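Local coordinates for transcriptional activator PlcR protein (Bacillus thuringiensis, PDB 3U3W), which activates transcription of virulence genes by binding DNA as a dimer when the quorum-sensing signal peptide PapR is bound, at residues F194-R199 with E224-I229; E214-V219 with Y240-C245; A233-L238 with S264-I269. One frame throughout, in Å; residues are numbered along the deposited sequence. Where two conformers were deposited one is given.

Interaction 1. Residues F194-R199 with E224-I229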
loop_
_atom_site.group_PDB
_atom_site.type_symbol
_atom_site.label_atom_id
_atom_site.label_comp_id
_atom_site.label_asym_id
_atom_site.label_seq_id
_atom_site.Cartn_x
_atom_site.Cartn_y
_atom_site.Cartn_z
ATOM N N PHE A 194 2.868 -6.086 -7.101
ATOM C CA PHE A 194 3.944 -6.719 -7.858
ATOM C C PHE A 194 3.511 -8.055 -8.490
ATOM O O PHE A 194 3.784 -8.310 -9.656
ATOM C CB PHE A 194 5.212 -6.901 -7.017
ATOM C CG PHE A 194 6.387 -7.401 -7.811
ATOM C CD1 PHE A 194 6.796 -6.737 -8.963
ATOM C CD2 PHE A 194 7.075 -8.542 -7.419
ATOM C CE1 PHE A 194 7.869 -7.201 -9.698
ATOM C CE2 PHE A 194 8.156 -9.024 -8.152
ATOM C CZ PHE A 194 8.553 -8.357 -9.286
ATOM N N ASP A 195 2.835 -8.882 -7.704
ATOM C CA ASP A 195 2.231 -10.125 -8.163
ATOM C C ASP A 195 1.410 -9.880 -9.432
ATOM O O ASP A 195 1.496 -10.644 -10.398
ATOM C CB ASP A 195 1.320 -10.666 -7.051
ATOM C CG ASP A 195 1.052 -12.171 -7.156
ATOM O OD1 ASP A 195 1.632 -12.927 -6.344
ATOM O OD2 ASP A 195 0.247 -12.601 -8.017
ATOM N N VAL A 196 0.609 -8.815 -9.429
ATOM C CA VAL A 196 -0.233 -8.516 -10.573
ATOM C C VAL A 196 0.637 -8.173 -11.775
ATOM O O VAL A 196 0.347 -8.563 -12.909
ATOM C CB VAL A 196 -1.200 -7.333 -10.295
ATOM C CG1 VAL A 196 -1.809 -6.821 -11.578
ATOM C CG2 VAL A 196 -2.285 -7.745 -9.327
ATOM N N LYS A 197 1.704 -7.427 -11.522
ATOM C CA LYS A 197 2.565 -7.001 -12.587
ATOM C C LYS A 197 3.293 -8.209 -13.219
ATOM O O LYS A 197 3.353 -8.330 -14.446
ATOM C CB LYS A 197 3.568 -5.972 -12.071
ATOM C CG LYS A 197 4.632 -5.647 -13.096
ATOM C CD LYS A 197 5.773 -4.846 -12.504
ATOM C CE LYS A 197 5.365 -3.406 -12.258
ATOM N NZ LYS A 197 6.515 -2.604 -11.777
ATOM N N VAL A 198 3.849 -9.081 -12.378
ATOM C CA VAL A 198 4.518 -10.291 -12.861
ATOM C C VAL A 198 3.564 -11.178 -13.651
ATOM O O VAL A 198 3.929 -11.686 -14.707
ATOM C CB VAL A 198 5.142 -11.148 -11.723
ATOM C CG1 VAL A 198 5.832 -12.384 -12.312
ATOM C CG2 VAL A 198 6.120 -10.336 -10.909
ATOM N N ARG A 199 2.346 -11.379 -13.149
ATOM C CA ARG A 199 1.383 -12.195 -13.897
ATOM C C ARG A 199 1.062 -11.597 -15.260
ATOM O O ARG A 199 0.846 -12.321 -16.240
ATOM C CB ARG A 199 0.105 -12.455 -13.110
ATOM C CG ARG A 199 0.321 -13.328 -11.902
ATOM C CD ARG A 199 -0.993 -13.777 -11.272
ATOM N NE ARG A 199 -0.706 -14.545 -10.063
ATOM C CZ ARG A 199 -0.461 -15.852 -10.040
ATOM N NH1 ARG A 199 -0.488 -16.573 -11.167
ATOM N NH2 ARG A 199 -0.186 -16.443 -8.885
ATOM N N GLU A 224 -8.543 -10.515 -11.057
ATOM C CA GLU A 224 -9.179 -10.819 -9.777
ATOM C C GLU A 224 -8.408 -10.182 -8.623
ATOM O O GLU A 224 -8.997 -9.528 -7.755
ATOM C CB GLU A 224 -9.303 -12.332 -9.563
ATOM C CG GLU A 224 -9.757 -12.737 -8.165
ATOM C CD GLU A 224 -9.109 -14.041 -7.687
ATOM O OE1 GLU A 224 -9.304 -15.086 -8.346
ATOM O OE2 GLU A 224 -8.396 -14.018 -6.654
ATOM N N ILE A 225 -7.093 -10.375 -8.613
ATOM C CA ILE A 225 -6.251 -9.776 -7.583
ATOM C C ILE A 225 -6.362 -8.252 -7.585
ATOM O O ILE A 225 -6.401 -7.625 -6.534
ATOM C CB ILE A 225 -4.773 -10.171 -7.735
ATOM C CG1 ILE A 225 -4.630 -11.694 -7.618
ATOM C CG2 ILE A 225 -3.916 -9.464 -6.674
ATOM C CD1 ILE A 225 -3.262 -12.202 -7.990
ATOM N N SER A 226 -6.416 -7.667 -8.774
ATOM C CA SER A 226 -6.526 -6.224 -8.910
ATOM C C SER A 226 -7.830 -5.690 -8.307
ATOM O O SER A 226 -7.805 -4.726 -7.549
ATOM C CB SER A 226 -6.419 -5.807 -10.374
ATOM O OG SER A 226 -5.105 -6.001 -10.844
ATOM N N CYS A 227 -8.959 -6.307 -8.649
ATOM C CA CYS A 227 -10.244 -5.887 -8.079
ATOM C C CYS A 227 -10.332 -6.048 -6.553
ATOM O O CYS A 227 -10.850 -5.182 -5.861
ATOM C CB CYS A 227 -11.405 -6.589 -8.773
ATOM S SG CYS A 227 -11.506 -6.133 -10.512
ATOM N N ARG A 228 -9.786 -7.135 -6.037
ATOM C CA ARG A 228 -9.795 -7.389 -4.606
ATOM C C ARG A 228 -8.973 -6.371 -3.824
ATOM O O ARG A 228 -9.324 -6.025 -2.697
ATOM C CB ARG A 228 -9.314 -8.817 -4.299
ATOM C CG ARG A 228 -9.060 -9.059 -2.825
ATOM C CD ARG A 228 -8.915 -10.547 -2.495
ATOM N NE ARG A 228 -7.843 -11.181 -3.251
ATOM C CZ ARG A 228 -6.553 -11.008 -2.994
ATOM N NH1 ARG A 228 -6.176 -10.224 -1.991
ATOM N NH2 ARG A 228 -5.639 -11.622 -3.735
ATOM N N ILE A 229 -7.871 -5.906 -4.399
ATOM C CA ILE A 229 -7.051 -4.905 -3.703
ATOM C C ILE A 229 -7.360 -3.472 -4.171
ATOM O O ILE A 229 -6.710 -2.528 -3.772
ATOM C CB ILE A 229 -5.533 -5.215 -3.807
ATOM C CG1 ILE A 229 -4.996 -4.965 -5.217
ATOM C CG2 ILE A 229 -5.246 -6.658 -3.382
ATOM C CD1 ILE A 229 -3.501 -5.248 -5.332
#
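Val-196 and Ile-225 meet where helix 192-208 and helix 212-228 pack, and the two side chains lie alongside each other, pointing opposite ways. The two helices follow each other in the chain and run antiparallel, at 156° over these segments. They belong to the helical TPR-like domain of the RNPP family. Val-196 CG2 meets Ile-225 CG2 at 3.6 Å. Both branches of Val-196 also close on the hydroxyl of Ser-226. Val-196 CG1 lies 3.5 Å from Ser-226 OG. The first torsion of Ser-226 turns OG anti to its carbonyl carbon, and the hydroxyl is bonded to Ala-222 O within its own helix. The valine therefore packs on an oxygen that already has a polar partner.

Ile-225 sends its second branch the other way. CG1 is anti to the carbonyl carbon (chi1 -61°) and CD1 ends at a charged pair on the opposite helix. Ile-225 CD1 lies 3.5 Å from Asp-195 OD2 and 4.0 Å from Arg-199 NE. Asp-195 and Arg-199 both lie roughly perpendicular to the isoleucine. They are one helical turn apart and form a salt bridge. Arg-199 NE reaches Asp-195 OD2 at 3.0 Å, near the guanidinium plane, and the oxygen uses its syn lone pair. The bond is bent, with an angle of 147°. Arg-199 NH1 has a second partner in Gln-218 OE1 of helix 212-228.

Across the segments the contact is van der Waals packing of methyls, partly on polar groups that are bonded to other partners. The charges are paired within one helix, and the isoleucine methyl packs against that pair without competing for its bonds.

Interaction 2. Residues E214-V219 with Y240-C245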
loop_
_atom_site.group_PDB
_atom_site.type_symbol
_atom_site.label_atom_id
_atom_site.label_comp_id
_atom_site.label_asym_id
_atom_site.label_seq_id
_atom_site.Cartn_x
_atom_site.Cartn_y
_atom_site.Cartn_z
ATOM N N GLU A 214 -3.382 -20.527 -21.194
ATOM C CA GLU A 214 -2.622 -20.244 -19.979
ATOM C C GLU A 214 -2.455 -18.735 -19.772
ATOM O O GLU A 214 -2.398 -18.252 -18.640
ATOM C CB GLU A 214 -1.257 -20.934 -20.004
ATOM C CG GLU A 214 -1.293 -22.352 -19.462
ATOM C CD GLU A 214 -0.093 -23.189 -19.911
ATOM O OE1 GLU A 214 0.891 -23.299 -19.151
ATOM O OE2 GLU A 214 -0.136 -23.729 -21.034
ATOM N N SER A 215 -2.367 -18.004 -20.879
ATOM C CA SER A 215 -2.223 -16.565 -20.833
ATOM C C SER A 215 -3.479 -15.982 -20.181
ATOM O O SER A 215 -3.393 -15.171 -19.261
ATOM C CB SER A 215 -2.038 -16.006 -22.245
ATOM O OG SER A 215 -1.850 -14.602 -22.236
ATOM N N LEU A 216 -4.639 -16.411 -20.660
ATOM C CA LEU A 216 -5.920 -15.919 -20.153
ATOM C C LEU A 216 -6.096 -16.307 -18.683
ATOM O O LEU A 216 -6.683 -15.559 -17.885
ATOM C CB LEU A 216 -7.082 -16.452 -21.006
ATOM C CG LEU A 216 -8.516 -16.113 -20.592
ATOM C CD1 LEU A 216 -8.752 -14.614 -20.608
ATOM C CD2 LEU A 216 -9.535 -16.843 -21.466
ATOM N N TYR A 217 -5.559 -17.470 -18.326
ATOM C CA TYR A 217 -5.564 -17.900 -16.938
ATOM C C TYR A 217 -4.839 -16.892 -16.060
ATOM O O TYR A 217 -5.380 -16.432 -15.047
ATOM C CB TYR A 217 -4.919 -19.271 -16.781
ATOM C CG TYR A 217 -4.692 -19.663 -15.343
ATOM C CD1 TYR A 217 -5.735 -20.149 -14.556
ATOM C CD2 TYR A 217 -3.432 -19.552 -14.767
ATOM C CE1 TYR A 217 -5.520 -20.503 -13.221
ATOM C CE2 TYR A 217 -3.206 -19.915 -13.444
ATOM C CZ TYR A 217 -4.261 -20.391 -12.681
ATOM O OH TYR A 217 -4.045 -20.743 -11.372
ATOM N N GLN A 218 -3.608 -16.558 -16.446
ATOM C CA GLN A 218 -2.823 -15.574 -15.709
ATOM C C GLN A 218 -3.494 -14.203 -15.715
ATOM O O GLN A 218 -3.507 -13.529 -14.690
ATOM C CB GLN A 218 -1.411 -15.471 -16.266
ATOM C CG GLN A 218 -0.611 -16.741 -16.090
ATOM C CD GLN A 218 -0.211 -16.956 -14.650
ATOM O OE1 GLN A 218 -0.187 -16.018 -13.854
ATOM N NE2 GLN A 218 0.096 -18.197 -14.300
ATOM N N VAL A 219 -4.048 -13.808 -16.861
ATOM C CA VAL A 219 -4.745 -12.525 -16.992
ATOM C C VAL A 219 -5.929 -12.412 -16.024
ATOM O O VAL A 219 -6.039 -11.435 -15.270
ATOM C CB VAL A 219 -5.244 -12.272 -18.438
ATOM C CG1 VAL A 219 -6.220 -11.104 -18.471
ATOM C CG2 VAL A 219 -4.093 -11.985 -19.342
ATOM N N TYR A 240 -7.108 -5.470 -21.831
ATOM C CA TYR A 240 -6.655 -5.467 -23.207
ATOM C C TYR A 240 -6.093 -6.865 -23.515
ATOM O O TYR A 240 -6.518 -7.531 -24.466
ATOM C CB TYR A 240 -5.602 -4.361 -23.430
ATOM C CG TYR A 240 -5.007 -4.370 -24.823
ATOM C CD1 TYR A 240 -5.602 -3.656 -25.862
ATOM C CD2 TYR A 240 -3.858 -5.114 -25.110
ATOM C CE1 TYR A 240 -5.068 -3.681 -27.147
ATOM C CE2 TYR A 240 -3.315 -5.133 -26.393
ATOM C CZ TYR A 240 -3.924 -4.422 -27.400
ATOM O OH TYR A 240 -3.393 -4.450 -28.660
ATOM N N GLN A 241 -5.156 -7.312 -22.687
ATOM C CA GLN A 241 -4.598 -8.644 -22.830
ATOM C C GLN A 241 -5.664 -9.743 -22.865
ATOM O O GLN A 241 -5.526 -10.727 -23.590
ATOM C CB GLN A 241 -3.611 -8.938 -21.711
ATOM C CG GLN A 241 -2.801 -10.163 -22.002
ATOM C CD GLN A 241 -2.091 -10.017 -23.320
ATOM O OE1 GLN A 241 -1.401 -9.023 -23.555
ATOM N NE2 GLN A 241 -2.288 -10.979 -24.209
ATOM N N ARG A 242 -6.720 -9.581 -22.077
ATOM C CA ARG A 242 -7.759 -10.590 -22.014
ATOM C C ARG A 242 -8.571 -10.558 -23.303
ATOM O O ARG A 242 -8.945 -11.601 -23.831
ATOM C CB ARG A 242 -8.621 -10.439 -20.756
ATOM C CG ARG A 242 -10.064 -10.041 -20.977
ATOM C CD ARG A 242 -11.071 -11.059 -20.428
ATOM N NE ARG A 242 -11.100 -11.189 -18.969
ATOM C CZ ARG A 242 -12.012 -10.627 -18.171
ATOM N NH1 ARG A 242 -12.967 -9.875 -18.702
ATOM N NH2 ARG A 242 -11.973 -10.808 -16.838
ATOM N N GLY A 243 -8.806 -9.366 -23.835
ATOM C CA GLY A 243 -9.372 -9.245 -25.168
ATOM C C GLY A 243 -8.522 -9.954 -26.229
ATOM O O GLY A 243 -9.056 -10.649 -27.095
ATOM N N GLU A 244 -7.203 -9.770 -26.171
ATOM C CA GLU A 244 -6.285 -10.467 -27.071
ATOM C C GLU A 244 -6.469 -11.986 -26.970
ATOM O O GLU A 244 -6.571 -12.674 -27.980
ATOM C CB GLU A 244 -4.828 -10.123 -26.754
ATOM C CG GLU A 244 -4.439 -8.669 -26.957
ATOM C CD GLU A 244 -4.170 -8.342 -28.408
ATOM O OE1 GLU A 244 -3.006 -8.497 -28.848
ATOM O OE2 GLU A 244 -5.125 -7.940 -29.109
ATOM N N CYS A 245 -6.494 -12.509 -25.748
ATOM C CA CYS A 245 -6.620 -13.951 -25.542
ATOM C C CYS A 245 -7.968 -14.461 -26.043
ATOM O O CYS A 245 -8.046 -15.482 -26.713
ATOM C CB CYS A 245 -6.443 -14.308 -24.066
ATOM S SG CYS A 245 -4.786 -14.129 -23.476
#
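Helix 212-228 and helix 235-248 pack antiparallel, with segment axes 9.2 Å apart and at 154°. Leu-216 and Cys-245 have the nearest CA atoms, 5.8 Å from each other. The pair is part of the TPR-like helical array of the RNPP C-terminal domain.

Leu-216 and Val-219 carry the apolar part. Leu-216 CB rests 3.8 Å from Cys-245 CB. Leu-216 CG is anti to its backbone N (chi1 177°), and CD1 reaches toward the CB atoms of Cys-245 and Arg-242. Val-219 splits its two methyls between neighbouring residues. Val-219 CG1 lies against Arg-242 CB at 3.4 Å. Val-219 CG2 meets Gln-241 CG at 3.5 Å, with the valine roughly perpendicular to the glutamine.

Arg-242 contributes its first carbon here. Bends at chi2 and chi3 turn the chain, and its NE bonds to Asn-220 OD1. Tyr-207 of helix 192-208 touches both Ser-215 and Gln-241.

Ser-215 is buried, and its hydroxyl is bonded to Ala-203 O of helix 192-208. Cys-245 SG is anti to its own carbonyl carbon and lies 3.2 Å from Ser-215 OG.

Interaction 3. Residues A233-L238 with S264-I269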
loop_
_atom_site.group_PDB
_atom_site.type_symbol
_atom_site.label_atom_id
_atom_site.label_comp_id
_atom_site.label_asym_id
_atom_site.label_seq_id
_atom_site.Cartn_x
_atom_site.Cartn_y
_atom_site.Cartn_z
ATOM N N ALA A 233 -3.570 -0.038 -11.371
ATOM C CA ALA A 233 -2.261 0.158 -11.989
ATOM C C ALA A 233 -2.114 -0.557 -13.363
ATOM O O ALA A 233 -1.661 0.034 -14.349
ATOM C CB ALA A 233 -1.149 -0.257 -11.008
ATOM N N LEU A 234 -2.524 -1.820 -13.419
ATOM C CA LEU A 234 -2.382 -2.615 -14.628
ATOM C C LEU A 234 -3.715 -3.121 -15.170
ATOM O O LEU A 234 -3.739 -3.915 -16.109
ATOM C CB LEU A 234 -1.442 -3.798 -14.364
ATOM C CG LEU A 234 0.017 -3.399 -14.138
ATOM C CD1 LEU A 234 0.880 -4.610 -14.184
ATOM C CD2 LEU A 234 0.463 -2.395 -15.207
ATOM N N ILE A 235 -4.822 -2.660 -14.595
ATOM C CA ILE A 235 -6.126 -3.250 -14.918
ATOM C C ILE A 235 -6.551 -2.976 -16.367
ATOM O O ILE A 235 -7.163 -3.825 -17.002
ATOM C CB ILE A 235 -7.252 -2.821 -13.916
ATOM C CG1 ILE A 235 -8.482 -3.707 -14.080
ATOM C CG2 ILE A 235 -7.642 -1.356 -14.111
ATOM C CD1 ILE A 235 -8.581 -4.785 -13.072
ATOM N N GLY A 236 -6.235 -1.795 -16.887
ATOM C CA GLY A 236 -6.487 -1.510 -18.295
ATOM C C GLY A 236 -5.725 -2.478 -19.205
ATOM O O GLY A 236 -6.309 -3.123 -20.079
ATOM N N GLN A 237 -4.420 -2.595 -18.974
ATOM C CA GLN A 237 -3.567 -3.491 -19.753
ATOM C C GLN A 237 -4.088 -4.916 -19.706
ATOM O O GLN A 237 -4.063 -5.607 -20.711
ATOM C CB GLN A 237 -2.113 -3.439 -19.263
ATOM C CG GLN A 237 -1.481 -2.052 -19.378
ATOM C CD GLN A 237 -1.770 -1.178 -18.145
ATOM O OE1 GLN A 237 -2.916 -1.059 -17.711
ATOM N NE2 GLN A 237 -0.723 -0.579 -17.576
ATOM N N LEU A 238 -4.573 -5.334 -18.535
ATOM C CA LEU A 238 -5.085 -6.687 -18.313
ATOM C C LEU A 238 -6.336 -6.973 -19.139
ATOM O O LEU A 238 -6.402 -7.988 -19.813
ATOM C CB LEU A 238 -5.352 -6.923 -16.821
ATOM C CG LEU A 238 -4.045 -7.124 -16.029
ATOM C CD1 LEU A 238 -4.247 -7.049 -14.515
ATOM C CD2 LEU A 238 -3.369 -8.441 -16.437
ATOM N N SER A 264 -10.255 0.426 -22.853
ATOM C CA SER A 264 -10.423 1.792 -23.360
ATOM C C SER A 264 -10.940 2.748 -22.273
ATOM O O SER A 264 -10.493 3.892 -22.173
ATOM C CB SER A 264 -11.367 1.798 -24.572
ATOM O OG SER A 264 -11.482 3.092 -25.146
ATOM N N PHE A 265 -11.871 2.270 -21.454
ATOM C CA PHE A 265 -12.285 3.021 -20.286
ATOM C C PHE A 265 -11.096 3.427 -19.408
ATOM O O PHE A 265 -10.919 4.609 -19.122
ATOM C CB PHE A 265 -13.312 2.248 -19.454
ATOM C CG PHE A 265 -13.912 3.065 -18.327
ATOM C CD1 PHE A 265 -13.249 3.189 -17.108
ATOM C CD2 PHE A 265 -15.127 3.723 -18.492
ATOM C CE1 PHE A 265 -13.785 3.948 -16.075
ATOM C CE2 PHE A 265 -15.672 4.471 -17.458
ATOM C CZ PHE A 265 -14.997 4.583 -16.246
ATOM N N PHE A 266 -10.290 2.463 -18.970
ATOM C CA PHE A 266 -9.177 2.777 -18.072
ATOM C C PHE A 266 -8.106 3.625 -18.716
ATOM O O PHE A 266 -7.582 4.539 -18.080
ATOM C CB PHE A 266 -8.562 1.519 -17.460
ATOM C CG PHE A 266 -9.422 0.904 -16.414
ATOM C CD1 PHE A 266 -9.548 1.504 -15.163
ATOM C CD2 PHE A 266 -10.138 -0.247 -16.677
ATOM C CE1 PHE A 266 -10.377 0.951 -14.188
ATOM C CE2 PHE A 266 -10.960 -0.810 -15.705
ATOM C CZ PHE A 266 -11.084 -0.202 -14.462
ATOM N N PHE A 267 -7.786 3.341 -19.978
ATOM C CA PHE A 267 -6.801 4.163 -20.681
ATOM C C PHE A 267 -7.238 5.629 -20.732
ATOM O O PHE A 267 -6.417 6.531 -20.578
ATOM C CB PHE A 267 -6.487 3.614 -22.083
ATOM C CG PHE A 267 -5.832 2.258 -22.065
ATOM C CD1 PHE A 267 -5.281 1.755 -20.893
ATOM C CD2 PHE A 267 -5.779 1.478 -23.208
ATOM C CE1 PHE A 267 -4.686 0.505 -20.864
ATOM C CE2 PHE A 267 -5.191 0.219 -23.188
ATOM C CZ PHE A 267 -4.646 -0.266 -22.015
ATOM N N ASP A 268 -8.530 5.853 -20.952
ATOM C CA ASP A 268 -9.078 7.202 -20.975
ATOM C C ASP A 268 -8.876 7.890 -19.634
ATOM O O ASP A 268 -8.079 8.821 -19.512
ATOM C CB ASP A 268 -10.567 7.183 -21.330
ATOM C CG ASP A 268 -11.215 8.558 -21.208
ATOM O OD1 ASP A 268 -10.794 9.474 -21.948
ATOM O OD2 ASP A 268 -12.142 8.721 -20.376
ATOM N N ILE A 269 -9.592 7.418 -18.621
ATOM C CA ILE A 269 -9.561 8.074 -17.312
ATOM C C ILE A 269 -8.176 8.146 -16.670
ATOM O O ILE A 269 -7.903 9.074 -15.912
ATOM C CB ILE A 269 -10.566 7.479 -16.292
ATOM C CG1 ILE A 269 -10.061 6.152 -15.744
ATOM C CG2 ILE A 269 -11.951 7.342 -16.896
ATOM C CD1 ILE A 269 -10.384 5.954 -14.289
#
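Ile-235 holds CG1 anti to its backbone N (chi1 -166°), so CG2 sits in the crowded position between the N and the carbonyl carbon. Phe-266 turns CG anti to its carbonyl carbon, and its ring stands in front of that methyl. Phe-267 also turns CG anti to its carbonyl carbon, but its ring is swung differently about the CB-CG bond. These settings join the start of helix 235-248 to the end of helix 253-269, in the TPR-like helical domain of the RNPP family.

The central contact is a CH-pi interaction. Ile-235 CG2 lies over the middle of the Phe-266 ring, 3.4 Å from its centroid and only 4° off the normal. All six ring carbons are almost equally far from the methyl.

Gly-236 marks the closest backbone approach, with its CA 5.1 Å from the CA of Phe-266. Phe-266 CB lies 3.8 Å from Gly-236 CA. At Gly-236 the bare backbone lies directly against the Phe-266 CB and the Phe-267 ring. That ring rests obliquely against the peptide unit that follows, with Phe-267 CE1 3.6 Å from both Gly-236 C and Gln-237 N.

The surroundings tie this contact to the dimer and the ligand. Phe-266 meets Phe-265 of the second subunit edge-to-face. Phe-267 packs on an apolar side chain of the bound peptide.

Gln-237 starts away from the other helix, but its bent chain brings the amide back. NE2 bonds to an acidic side chain of the peptide and makes a weak bond to Ala-233 O. The amide plane is 70° from the Phe-267 ring, and Gln-237 OE1 lies in the ring plane at its edge, 3.9 Å from Phe-267 CE1.

Overall arrangement
The three contacts join four consecutive helices of the TPR-like domain. Interactions 1 and 2 share helix 212-228, and interactions 2 and 3 share helix 235-248. Their centres are 13 to 14 Å apart. Interactions 1 and 2 touch through Arg-199. Leu-238 CD1 packs 3.8 Å from Val-196 CG1, linking interactions 1 and 3. Val-219 CG1 lies 3.4 Å from Leu-238 O, linking interactions 2 and 3. The bound peptide is met by residues of all three pairs of segments: Lys-197 and Tyr-240, which take no part in the contacts themselves, and Gln-237 among others. Interactions 1 and 3 also reach the second subunit. The DNA is remote, with nearest atoms about 35 Å from interaction 1.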